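Local coordinates for thermoresistant glucokinase (Janibacter sp. HTCC2649, PDB 4EUN), which probably transfers a phosphate from ATP to gluconate or a related sugar, as a P-loop kinase, at residues A[81-86]-A[113-118]; A[88-93]-A[117-122]. All blocks are in the same frame, centred on the assembly; numbering follows the deposited sequence.

Contact 1. Residues A[81-86]-A[113-118]; sequences EDRWPW and RTYRDV
W84 lays the six-membered ring of its indole across the edge of the Y115 phenol, an offset edge-to-face pair whose planes stand 87° apart. The rings join two neighbouring helices of a P-loop kinase-like alpha/beta fold, 80-99 and 113-119, whose short segments run nearly parallel, 23° apart. Their axes come no closer than 10.4 Å, a gap wide enough to need large side chains, and an aromatic residue from each helix spans it. With CG anti to its own carbonyl carbon, W84 reaches across although its CB does not aim at the other helix. The benzo end of the indole does the touching: CZ3 of W84 lies 3.7 Å from CD1 of Y115, while CH2 of W84 meets OG1 of T114 at the ring edge. From the next turn, CG2 of V118, itself anti to the V118 carbonyl carbon, meets the same benzo end, 3.7 Å from CZ3 of W84.

Y115 works at both ends. Its CD1 side packs on the indole, whereas its hydroxyl is gripped from helix 80-99 by OD1 of D80 and by NH1 of R83, both through hydrogen bonds. The R83 chain, extended from CG to NE, runs past the phenol so that its CD sits 3.4 Å from CE2 of Y115, and its guanidinium is turned obliquely to the ring. Arginine suits this buried place because its methylenes can pack against the ring while its end still gives a hydrogen bond. T161 of helix 155-161 touches both R83 and Y115. The bond from NH1 of R83 to OH of Y115 measures 2.8 Å. It is somewhat bent, with an N-H...O angle of 146°, and the phenol oxygen lies slightly tilted from the guanidinium plane.

Contact 2. Residues A[88-93]-A[117-122]; sequences RSLAEW and DVLREG
L119 and L90 lie side by side and point the same way, burying apolar branches together. The CB of L119 does not aim at helix 80-99, but its CG swings the branch over to that side. Of the two methyls at the tip it is CD2 that makes the contact, 3.7 Å from CB of L90 and 4.1 Å from CD1 of L90. L87, M94 and F128 also touch L119 in this part of the alpha/beta core.

A91 brings the backbones close. Its small CB fits over the carbonyls of the turning chain, 3.5 Å from O of V118 and 3.8 Å from O of L119; a methyl is all that lies between the helix and these oxygens. Residues 119-122 form a type I beta turn, and G122 comes so near that its CA is 3.4 Å from O of A91, a CA-H...O contact possible because no side chain stands between. At the more exposed margin, CG1 of V118 packs on CG of R88, the aliphatic start of an arginine. No hydrogen bond crosses this interface, so it rests on apolar packing, a methyl set over carbonyl oxygens and one CA-H...O contact.

From the N terminus, helix 80-99 supplies the first half of both contacts, with 81-86 ahead of 88-93. The chain then passes through strand 104-108 of the parallel sheet and returns as helix 113-119. Contact 1 closes a loop of 26 residues between 86 and 113; contact 2 closes one of 23 between 93 and 117. Since both helices are met in the same order, the two pairings cross along the chain and neither nests inside the other. They share D117 and V118, and their centres lie about 8 Å apart. Together they tie helix 113-119, from its start to the turn beyond it, along successive parts of helix 80-99.

Contact 1. Residues A[81-86]-A[113-118]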
loop_
_atom_site.group_PDB
_atom_site.type_symbol
_atom_site.label_atom_id
_atom_site.label_comp_id
_atom_site.label_asym_id
_atom_site.label_seq_id
_atom_site.Cartn_x
_atom_site.Cartn_y
_atom_site.Cartn_z
ATOM N N GLU A 81 22.912 -7.266 -5.041
ATOM C CA GLU A 81 22.500 -8.268 -6.023
ATOM C C GLU A 81 21.049 -8.714 -5.822
ATOM O O GLU A 81 20.307 -8.901 -6.797
ATOM C CB GLU A 81 23.428 -9.484 -5.987
ATOM C CG GLU A 81 23.028 -10.587 -6.958
ATOM C CD GLU A 81 24.099 -11.645 -7.118
ATOM O OE1 GLU A 81 25.016 -11.699 -6.271
ATOM O OE2 GLU A 81 24.025 -12.422 -8.095
ATOM N N ASP A 82 20.647 -8.879 -4.564
ATOM C CA ASP A 82 19.273 -9.275 -4.251
ATOM C C ASP A 82 18.299 -8.206 -4.692
ATOM O O ASP A 82 17.158 -8.503 -5.063
ATOM C CB ASP A 82 19.092 -9.484 -2.744
ATOM C CG ASP A 82 19.906 -10.639 -2.206
ATOM O OD1 ASP A 82 20.097 -11.637 -2.936
ATOM O OD2 ASP A 82 20.361 -10.542 -1.045
ATOM N N ARG A 83 18.747 -6.956 -4.638
ATOM C CA ARG A 83 17.842 -5.826 -4.818
ATOM C C ARG A 83 17.691 -5.328 -6.249
ATOM O O ARG A 83 16.675 -4.697 -6.558
ATOM C CB ARG A 83 18.239 -4.650 -3.913
ATOM C CG ARG A 83 18.038 -4.909 -2.423
ATOM C CD ARG A 83 18.529 -3.740 -1.592
ATOM N NE ARG A 83 18.355 -3.961 -0.153
ATOM C CZ ARG A 83 19.325 -3.866 0.752
ATOM N NH1 ARG A 83 20.561 -3.566 0.383
ATOM N NH2 ARG A 83 19.060 -4.087 2.032
ATOM N N TRP A 84 18.673 -5.583 -7.113
ATOM C CA TRP A 84 18.601 -5.054 -8.480
ATOM C C TRP A 84 17.316 -5.438 -9.234
ATOM O O TRP A 84 16.681 -4.559 -9.820
ATOM C CB TRP A 84 19.844 -5.383 -9.333
ATOM C CG TRP A 84 21.169 -4.869 -8.820
ATOM C CD1 TRP A 84 22.311 -5.603 -8.652
ATOM C CD2 TRP A 84 21.504 -3.521 -8.440
ATOM N NE1 TRP A 84 23.328 -4.803 -8.187
ATOM C CE2 TRP A 84 22.859 -3.522 -8.046
ATOM C CE3 TRP A 84 20.790 -2.319 -8.384
ATOM C CZ2 TRP A 84 23.512 -2.368 -7.604
ATOM C CZ3 TRP A 84 21.448 -1.174 -7.952
ATOM C CH2 TRP A 84 22.786 -1.208 -7.567
ATOM N N PRO A 85 16.926 -6.736 -9.231
ATOM C CA PRO A 85 15.702 -7.064 -9.982
ATOM C C PRO A 85 14.464 -6.389 -9.402
ATOM O O PRO A 85 13.584 -5.999 -10.168
ATOM C CB PRO A 85 15.600 -8.590 -9.846
ATOM C CG PRO A 85 17.020 -9.040 -9.617
ATOM C CD PRO A 85 17.610 -7.957 -8.762
ATOM N N TRP A 86 14.418 -6.239 -8.081
ATOM C CA TRP A 86 13.330 -5.551 -7.395
ATOM C C TRP A 86 13.247 -4.080 -7.801
ATOM O O TRP A 86 12.184 -3.584 -8.174
ATOM C CB TRP A 86 13.526 -5.696 -5.882
ATOM C CG TRP A 86 12.642 -4.840 -5.011
ATOM C CD1 TRP A 86 11.280 -4.898 -4.917
ATOM C CD2 TRP A 86 13.067 -3.846 -4.068
ATOM N NE1 TRP A 86 10.834 -3.989 -3.995
ATOM C CE2 TRP A 86 11.908 -3.328 -3.455
ATOM C CE3 TRP A 86 14.315 -3.339 -3.689
ATOM C CZ2 TRP A 86 11.958 -2.328 -2.482
ATOM C CZ3 TRP A 86 14.367 -2.344 -2.725
ATOM C CH2 TRP A 86 13.194 -1.845 -2.134
ATOM N N ARG A 113 22.181 5.569 -3.028
ATOM C CA ARG A 113 22.162 6.416 -4.221
ATOM C C ARG A 113 22.050 5.616 -5.514
ATOM O O ARG A 113 21.230 5.936 -6.375
ATOM C CB ARG A 113 23.426 7.279 -4.273
ATOM C CG ARG A 113 23.703 7.887 -5.650
ATOM C CD ARG A 113 22.751 9.024 -5.908
ATOM N NE ARG A 113 22.682 9.411 -7.317
ATOM C CZ ARG A 113 23.014 10.610 -7.781
ATOM N NH1 ARG A 113 23.454 11.547 -6.950
ATOM N NH2 ARG A 113 22.901 10.871 -9.075
ATOM N N THR A 114 22.868 4.575 -5.656
ATOM C CA THR A 114 22.796 3.716 -6.847
ATOM C C THR A 114 21.416 3.078 -7.045
ATOM O O THR A 114 21.011 2.833 -8.183
ATOM C CB THR A 114 23.842 2.594 -6.818
ATOM O OG1 THR A 114 23.698 1.844 -5.606
ATOM C CG2 THR A 114 25.251 3.161 -6.904
ATOM N N TYR A 115 20.714 2.775 -5.949
ATOM C CA TYR A 115 19.364 2.216 -6.055
ATOM C C TYR A 115 18.422 3.262 -6.630
ATOM O O TYR A 115 17.559 2.945 -7.460
ATOM C CB TYR A 115 18.808 1.783 -4.693
ATOM C CG TYR A 115 19.577 0.701 -3.970
ATOM C CD1 TYR A 115 20.673 0.065 -4.549
ATOM C CD2 TYR A 115 19.201 0.315 -2.691
ATOM C CE1 TYR A 115 21.372 -0.920 -3.860
ATOM C CE2 TYR A 115 19.897 -0.657 -2.000
ATOM C CZ TYR A 115 20.975 -1.276 -2.590
ATOM O OH TYR A 115 21.667 -2.262 -1.895
ATOM N N ARG A 116 18.554 4.495 -6.153
ATOM C CA ARG A 116 17.725 5.582 -6.665
ATOM C C ARG A 116 18.014 5.839 -8.139
ATOM O O ARG A 116 17.102 6.185 -8.885
ATOM C CB ARG A 116 17.878 6.847 -5.805
ATOM C CG ARG A 116 17.483 6.594 -4.346
ATOM C CD ARG A 116 17.403 7.862 -3.503
ATOM N NE ARG A 116 18.696 8.539 -3.306
ATOM C CZ ARG A 116 19.489 8.372 -2.254
ATOM N NH1 ARG A 116 19.177 7.512 -1.296
ATOM N NH2 ARG A 116 20.615 9.063 -2.172
ATOM N N ASP A 117 19.268 5.660 -8.560
ATOM C CA ASP A 117 19.609 5.760 -9.987
ATOM C C ASP A 117 18.793 4.772 -10.827
ATOM O O ASP A 117 18.278 5.119 -11.900
ATOM C CB ASP A 117 21.105 5.501 -10.220
ATOM C CG ASP A 117 21.996 6.608 -9.680
ATOM O OD1 ASP A 117 21.517 7.742 -9.481
ATOM O OD2 ASP A 117 23.204 6.344 -9.473
ATOM N N VAL A 118 18.654 3.541 -10.337
ATOM C CA VAL A 118 17.873 2.528 -11.046
ATOM C C VAL A 118 16.389 2.908 -11.126
ATOM O O VAL A 118 15.767 2.786 -12.182
ATOM C CB VAL A 118 18.022 1.133 -10.399
ATOM C CG1 VAL A 118 17.123 0.120 -11.089
ATOM C CG2 VAL A 118 19.473 0.682 -10.450
#

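Contact 2. Residues A[88-93]-A[117-122]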
loop_
_atom_site.group_PDB
_atom_site.type_symbol
_atom_site.label_atom_id
_atom_site.label_comp_id
_atom_site.label_asym_id
_atom_site.label_seq_id
_atom_site.Cartn_x
_atom_site.Cartn_y
_atom_site.Cartn_z
ATOM N N ARG A 88 14.496 -2.737 -10.493
ATOM C CA ARG A 88 14.123 -2.657 -11.905
ATOM C C ARG A 88 12.627 -2.862 -12.100
ATOM O O ARG A 88 12.035 -2.239 -12.972
ATOM C CB ARG A 88 14.912 -3.644 -12.770
ATOM C CG ARG A 88 16.328 -3.184 -13.093
ATOM C CD ARG A 88 16.986 -4.139 -14.077
ATOM N NE ARG A 88 17.123 -5.478 -13.508
ATOM C CZ ARG A 88 18.264 -5.980 -13.052
ATOM N NH1 ARG A 88 18.299 -7.206 -12.546
ATOM N NH2 ARG A 88 19.376 -5.259 -13.113
ATOM N N SER A 89 12.015 -3.724 -11.299
ATOM C CA SER A 89 10.571 -3.942 -11.455
ATOM C C SER A 89 9.798 -2.707 -11.004
ATOM O O SER A 89 8.761 -2.368 -11.590
ATOM C CB SER A 89 10.114 -5.188 -10.698
ATOM O OG SER A 89 10.084 -4.953 -9.307
ATOM N N LEU A 90 10.303 -2.024 -9.980
ATOM C CA LEU A 90 9.694 -0.775 -9.525
ATOM C C LEU A 90 9.816 0.303 -10.596
ATOM O O LEU A 90 8.862 1.056 -10.856
ATOM C CB LEU A 90 10.346 -0.293 -8.223
ATOM C CG LEU A 90 10.130 -1.181 -7.002
ATOM C CD1 LEU A 90 11.015 -0.703 -5.869
ATOM C CD2 LEU A 90 8.668 -1.125 -6.584
ATOM N N ALA A 91 10.989 0.388 -11.222
ATOM C CA ALA A 91 11.214 1.359 -12.282
ATOM C C ALA A 91 10.290 1.071 -13.458
ATOM O O ALA A 91 9.681 1.985 -14.026
ATOM C CB ALA A 91 12.673 1.339 -12.730
ATOM N N GLU A 92 10.186 -0.203 -13.825
ATOM C CA GLU A 92 9.330 -0.598 -14.940
ATOM C C GLU A 92 7.865 -0.319 -14.642
ATOM O O GLU A 92 7.136 0.140 -15.524
ATOM C CB GLU A 92 9.548 -2.073 -15.284
ATOM C CG GLU A 92 10.915 -2.347 -15.910
ATOM C CD GLU A 92 11.251 -3.825 -15.982
ATOM O OE1 GLU A 92 10.362 -4.658 -15.701
ATOM O OE2 GLU A 92 12.411 -4.151 -16.320
ATOM N N TRP A 93 7.436 -0.585 -13.412
ATOM C CA TRP A 93 6.040 -0.345 -13.021
ATOM C C TRP A 93 5.725 1.141 -13.124
ATOM O O TRP A 93 4.699 1.516 -13.696
ATOM C CB TRP A 93 5.798 -0.867 -11.608
ATOM C CG TRP A 93 4.395 -0.704 -11.083
ATOM C CD1 TRP A 93 3.365 -1.589 -11.208
ATOM C CD2 TRP A 93 3.898 0.388 -10.294
ATOM N NE1 TRP A 93 2.244 -1.105 -10.563
ATOM C CE2 TRP A 93 2.546 0.105 -9.991
ATOM C CE3 TRP A 93 4.462 1.579 -9.818
ATOM C CZ2 TRP A 93 1.747 0.974 -9.235
ATOM C CZ3 TRP A 93 3.677 2.440 -9.069
ATOM C CH2 TRP A 93 2.322 2.134 -8.786
ATOM N N ASP A 117 19.268 5.660 -8.560
ATOM C CA ASP A 117 19.609 5.760 -9.987
ATOM C C ASP A 117 18.793 4.772 -10.827
ATOM O O ASP A 117 18.278 5.119 -11.900
ATOM C CB ASP A 117 21.105 5.501 -10.220
ATOM C CG ASP A 117 21.996 6.608 -9.680
ATOM O OD1 ASP A 117 21.517 7.742 -9.481
ATOM O OD2 ASP A 117 23.204 6.344 -9.473
ATOM N N VAL A 118 18.654 3.541 -10.337
ATOM C CA VAL A 118 17.873 2.528 -11.046
ATOM C C VAL A 118 16.389 2.908 -11.126
ATOM O O VAL A 118 15.767 2.786 -12.182
ATOM C CB VAL A 118 18.022 1.133 -10.399
ATOM C CG1 VAL A 118 17.123 0.120 -11.089
ATOM C CG2 VAL A 118 19.473 0.682 -10.450
ATOM N N LEU A 119 15.823 3.392 -10.020
ATOM C CA LEU A 119 14.435 3.871 -10.035
ATOM C C LEU A 119 14.252 4.959 -11.093
ATOM O O LEU A 119 13.240 4.984 -11.801
ATOM C CB LEU A 119 14.035 4.406 -8.653
ATOM C CG LEU A 119 14.007 3.367 -7.527
ATOM C CD1 LEU A 119 13.591 3.988 -6.200
ATOM C CD2 LEU A 119 13.056 2.236 -7.876
ATOM N N ARG A 120 15.244 5.839 -11.225
ATOM C CA ARG A 120 15.159 6.944 -12.182
ATOM C C ARG A 120 15.313 6.506 -13.638
ATOM O O ARG A 120 15.081 7.297 -14.551
ATOM C CB ARG A 120 16.148 8.061 -11.832
ATOM C CG ARG A 120 15.671 8.964 -10.687
ATOM C CD ARG A 120 16.639 10.119 -10.415
ATOM N NE ARG A 120 17.905 9.638 -9.875
ATOM C CZ ARG A 120 18.261 9.735 -8.595
ATOM N NH1 ARG A 120 17.457 10.310 -7.709
ATOM N NH2 ARG A 120 19.426 9.252 -8.200
ATOM N N GLU A 121 15.690 5.249 -13.857
ATOM C CA GLU A 121 15.757 4.713 -15.222
ATOM C C GLU A 121 14.373 4.437 -15.803
ATOM O O GLU A 121 14.234 4.237 -17.008
ATOM C CB GLU A 121 16.606 3.434 -15.274
ATOM C CG GLU A 121 18.074 3.625 -14.894
ATOM C CD GLU A 121 18.855 2.317 -14.895
ATOM O OE1 GLU A 121 18.295 1.284 -15.323
ATOM O OE2 GLU A 121 20.029 2.321 -14.464
ATOM N N GLY A 122 13.353 4.422 -14.947
ATOM C CA GLY A 122 11.997 4.123 -15.377
ATOM C C GLY A 122 11.231 5.315 -15.925
ATOM O O GLY A 122 11.263 5.582 -17.127
#